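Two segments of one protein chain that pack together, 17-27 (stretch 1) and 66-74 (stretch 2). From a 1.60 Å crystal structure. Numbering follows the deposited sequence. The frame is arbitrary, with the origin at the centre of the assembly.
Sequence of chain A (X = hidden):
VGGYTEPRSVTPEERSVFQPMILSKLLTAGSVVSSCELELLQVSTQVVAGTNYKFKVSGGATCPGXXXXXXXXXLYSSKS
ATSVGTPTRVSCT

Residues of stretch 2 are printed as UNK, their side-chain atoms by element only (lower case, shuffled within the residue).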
# COMPACT_ATOMS: atom_id res chain seq x y z
N VAL A 17 6.53 -3.29 -7.37
CA VAL A 17 6.23 -4.48 -6.52
C VAL A 17 4.87 -4.29 -5.85
O VAL A 17 4.04 -5.20 -5.92
CB VAL A 17 7.38 -4.71 -5.51
CG1 VAL A 17 7.02 -5.65 -4.38
CG2 VAL A 17 8.63 -5.21 -6.23
N PHE A 18 4.64 -3.13 -5.25
CA PHE A 18 3.51 -2.89 -4.31
C PHE A 18 2.25 -2.43 -5.05
O PHE A 18 1.18 -2.79 -4.58
CB PHE A 18 3.89 -1.87 -3.23
CG PHE A 18 4.98 -2.35 -2.31
CD1 PHE A 18 4.80 -3.49 -1.54
CD2 PHE A 18 6.20 -1.70 -2.26
CE1 PHE A 18 5.83 -3.95 -0.72
CE2 PHE A 18 7.22 -2.14 -1.42
CZ PHE A 18 7.03 -3.26 -0.64
N GLN A 19 2.36 -1.71 -6.16
CA GLN A 19 1.14 -1.17 -6.82
C GLN A 19 0.24 -2.33 -7.25
O GLN A 19 -0.95 -2.27 -6.96
CB GLN A 19 1.44 -0.19 -7.96
CG GLN A 19 0.19 0.46 -8.54
CD GLN A 19 -0.55 -0.31 -9.61
OE1 GLN A 19 -0.32 -1.49 -9.89
NE2 GLN A 19 -1.47 0.39 -10.25
N PRO A 20 0.71 -3.40 -7.93
CA PRO A 20 -0.18 -4.52 -8.28
C PRO A 20 -0.71 -5.32 -7.09
O PRO A 20 -1.82 -5.82 -7.18
CB PRO A 20 0.70 -5.47 -9.11
CG PRO A 20 1.78 -4.56 -9.64
CD PRO A 20 2.05 -3.58 -8.53
N MET A 21 0.06 -5.43 -6.01
CA MET A 21 -0.39 -6.11 -4.77
C MET A 21 -1.57 -5.32 -4.18
O MET A 21 -2.55 -5.93 -3.76
CB MET A 21 0.70 -6.18 -3.70
CG MET A 21 1.85 -7.09 -4.00
SD MET A 21 2.94 -7.13 -2.54
CE MET A 21 4.48 -7.62 -3.30
N ILE A 22 -1.44 -4.01 -4.13
CA ILE A 22 -2.48 -3.13 -3.51
C ILE A 22 -3.73 -3.12 -4.38
O ILE A 22 -4.85 -3.18 -3.81
CB ILE A 22 -1.92 -1.73 -3.20
CG1 ILE A 22 -0.78 -1.86 -2.18
CG2 ILE A 22 -3.03 -0.81 -2.71
CD1 ILE A 22 -0.07 -0.56 -1.88
N LEU A 23 -3.57 -3.09 -5.70
CA LEU A 23 -4.69 -3.10 -6.67
C LEU A 23 -5.46 -4.40 -6.48
O LEU A 23 -6.69 -4.34 -6.31
CB LEU A 23 -4.13 -3.02 -8.08
CG LEU A 23 -5.14 -3.08 -9.23
CD1 LEU A 23 -6.36 -2.21 -8.98
CD2 LEU A 23 -4.47 -2.68 -10.54
N SER A 24 -4.73 -5.51 -6.50
CA SER A 24 -5.31 -6.87 -6.34
C SER A 24 -6.13 -6.92 -5.05
O SER A 24 -7.25 -7.41 -5.11
CB SER A 24 -4.27 -7.93 -6.38
OG SER A 24 -4.83 -9.13 -5.92
N LYS A 25 -5.61 -6.38 -3.94
CA LYS A 25 -6.30 -6.36 -2.61
C LYS A 25 -7.58 -5.53 -2.71
O LYS A 25 -8.64 -6.04 -2.29
CB LYS A 25 -5.42 -5.73 -1.53
CG LYS A 25 -5.97 -5.86 -0.12
CD LYS A 25 -6.42 -7.25 0.24
CE LYS A 25 -6.94 -7.34 1.67
NZ LYS A 25 -5.93 -7.95 2.56
N LEU A 26 -7.51 -4.32 -3.26
CA LEU A 26 -8.69 -3.45 -3.41
C LEU A 26 -9.72 -4.13 -4.33
O LEU A 26 -10.94 -4.06 -4.01
CB LEU A 26 -8.27 -2.08 -3.94
CG LEU A 26 -7.61 -1.16 -2.93
CD1 LEU A 26 -7.01 0.04 -3.64
CD2 LEU A 26 -8.59 -0.72 -1.85
N LEU A 27 -9.26 -4.82 -5.38
CA LEU A 27 -10.15 -5.52 -6.36
C LEU A 27 -10.84 -6.71 -5.68
O LEU A 27 -12.10 -6.83 -5.77
CB LEU A 27 -9.33 -5.95 -7.58
CG LEU A 27 -10.15 -6.60 -8.69
CD1 LEU A 27 -11.21 -5.65 -9.24
CD2 LEU A 27 -9.24 -7.09 -9.80
N UNK A 66 -9.29 7.84 -2.08
CA UNK A 66 -7.97 7.52 -1.53
C UNK A 66 -8.18 6.48 -0.43
O UNK A 66 -9.22 6.50 0.25
c UNK A 66 -7.26 8.75 -1.00
s UNK A 66 -6.65 9.83 -2.33
N UNK A 67 -7.20 5.58 -0.33
CA UNK A 67 -7.14 4.52 0.68
C UNK A 67 -5.76 4.55 1.34
O UNK A 67 -4.75 4.97 0.68
c UNK A 67 -8.80 2.95 -0.51
c UNK A 67 -7.43 3.16 0.05
c UNK A 67 -9.27 3.31 -1.83
c UNK A 67 -8.73 4.04 -2.90
c UNK A 67 -10.59 2.81 -1.95
c UNK A 67 -11.36 2.99 -3.10
c UNK A 67 -10.79 3.72 -4.12
c UNK A 67 -9.49 4.23 -4.03
n UNK A 67 -10.87 2.12 -0.80
c UNK A 67 -9.81 2.23 0.06
N UNK A 68 -5.71 4.19 2.61
CA UNK A 68 -4.45 3.86 3.30
C UNK A 68 -4.36 2.34 3.35
O UNK A 68 -5.35 1.71 3.72
c UNK A 68 -4.43 4.53 4.67
c UNK A 68 -3.35 4.03 5.59
c UNK A 68 -3.45 4.68 6.95
o UNK A 68 -3.64 3.93 7.96
o UNK A 68 -3.38 5.94 7.00
N UNK A 69 -3.22 1.78 2.96
CA UNK A 69 -3.00 0.31 2.91
C UNK A 69 -1.61 0.04 3.45
O UNK A 69 -0.65 0.56 2.88
c UNK A 69 -4.34 0.31 0.75
c UNK A 69 -3.13 -0.26 1.48
c UNK A 69 -3.18 -1.79 1.48
N UNK A 70 -1.51 -0.80 4.48
CA UNK A 70 -0.22 -1.27 5.04
C UNK A 70 0.17 -2.61 4.42
O UNK A 70 -0.66 -3.52 4.40
c UNK A 70 -0.84 -0.05 7.16
c UNK A 70 1.07 -1.68 7.16
c UNK A 70 -0.29 -1.34 6.57
N UNK A 71 1.39 -2.70 3.89
CA UNK A 71 2.00 -3.97 3.42
C UNK A 71 3.18 -4.31 4.33
O UNK A 71 4.08 -3.46 4.44
c UNK A 71 3.05 -5.20 1.49
c UNK A 71 1.35 -3.41 1.03
c UNK A 71 2.47 -3.88 1.96
N UNK A 72 3.19 -5.52 4.89
CA UNK A 72 4.28 -6.13 5.67
C UNK A 72 5.17 -6.96 4.74
O UNK A 72 4.70 -7.92 4.07
c UNK A 72 3.72 -6.98 6.80
c UNK A 72 6.76 -7.57 9.00
c UNK A 72 5.77 -6.93 8.27
c UNK A 72 5.96 -9.68 8.25
c UNK A 72 4.81 -7.67 7.59
c UNK A 72 6.88 -8.93 8.96
c UNK A 72 4.93 -9.05 7.57
N UNK A 73 6.45 -6.61 4.72
CA UNK A 73 7.52 -7.40 4.04
C UNK A 73 8.37 -8.02 5.14
O UNK A 73 9.12 -7.33 5.82
c UNK A 73 8.36 -6.52 3.10
c UNK A 73 7.49 -5.85 2.06
c UNK A 73 9.48 -7.29 2.45
N UNK A 74 8.28 -9.34 5.36
CA UNK A 74 9.09 -9.97 6.40
C UNK A 74 10.54 -10.09 5.93
O UNK A 74 10.83 -9.98 4.74
c UNK A 74 7.47 -10.31 4.62
c UNK A 74 8.45 -11.36 6.55
c UNK A 74 7.97 -11.65 5.12

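Position 66 carries one side-chain carbon followed by one sulfur, with no further atom. A sulfur directly on CB identifies cysteine, C66; it is bonded covalently to a group elsewhere in the structure and out of reach of the helix.

At position 67 a single carbon leads into fused five- and six-membered rings holding eight carbons and one nitrogen. One face of the ring system packs against L26, whose CD2 stands 3.7 Å from the centroid of the five-membered ring and only 10° off its normal. The indole is that of tryptophan, W67, and the closest atom pair is L26 CD2 to W67 CD1, also 3.7 Å.

Position 68 has three carbons in a row, the third bearing two oxygens. This carboxylate at the end of a two-methylene arm belongs to glutamate, E68, which makes no contact with the helix.

Position 69 has three carbons, the first carrying the other two, and one of the branches packs on I22. Branching at CB with no further extension and no heteroatom indicates valine, V69, with V69 CG2 3.9 Å from I22 CG2.

The same three-carbon fork recurs at position 70, but its CA-to-CB bond points away from the helix. It is V70.

Position 71 is again a fork of three carbons, now directed toward the helix and reached by F18, M21 and I22. This is V71: its CG1 lies 3.8 Å from F18 CE1 and 4.5 Å from M21 SD, while its CG2 is 4.2 Å from I22 CG1.

Position 72 shows one carbon and then a ring of six carbons without a hydroxyl oxygen, hence phenylalanine, F72. Its CA-to-CB bond points away from the helix.

At position 73 the three-carbon fork returns to the helix side, and one branch meets the edge of the F18 ring, near its plane. It is V73, with V73 CG2 3.8 Å from F18 CE1.

At position 74 three carbons close a ring onto the backbone nitrogen, the signature of proline, P74, which does not reach the helix.

Alternation along the strand sends 67, 69, 71 and 73 toward the helix, while F18, I22 and L26, spaced four residues apart, form a stripe on the helix, joined at its margin by M21. The N-to-C directions make an angle of 119°, so advancing along the helix runs back along the strand: by CA positions F18 pairs with V71, I22 with V69 and L26 with W67. No hydrogen bond crosses the interface, which buries 366 Å², both sides summed, through apolar packing and the L26 CH-pi contact.

Stretch 2 (66-74) CWEVVVFVP
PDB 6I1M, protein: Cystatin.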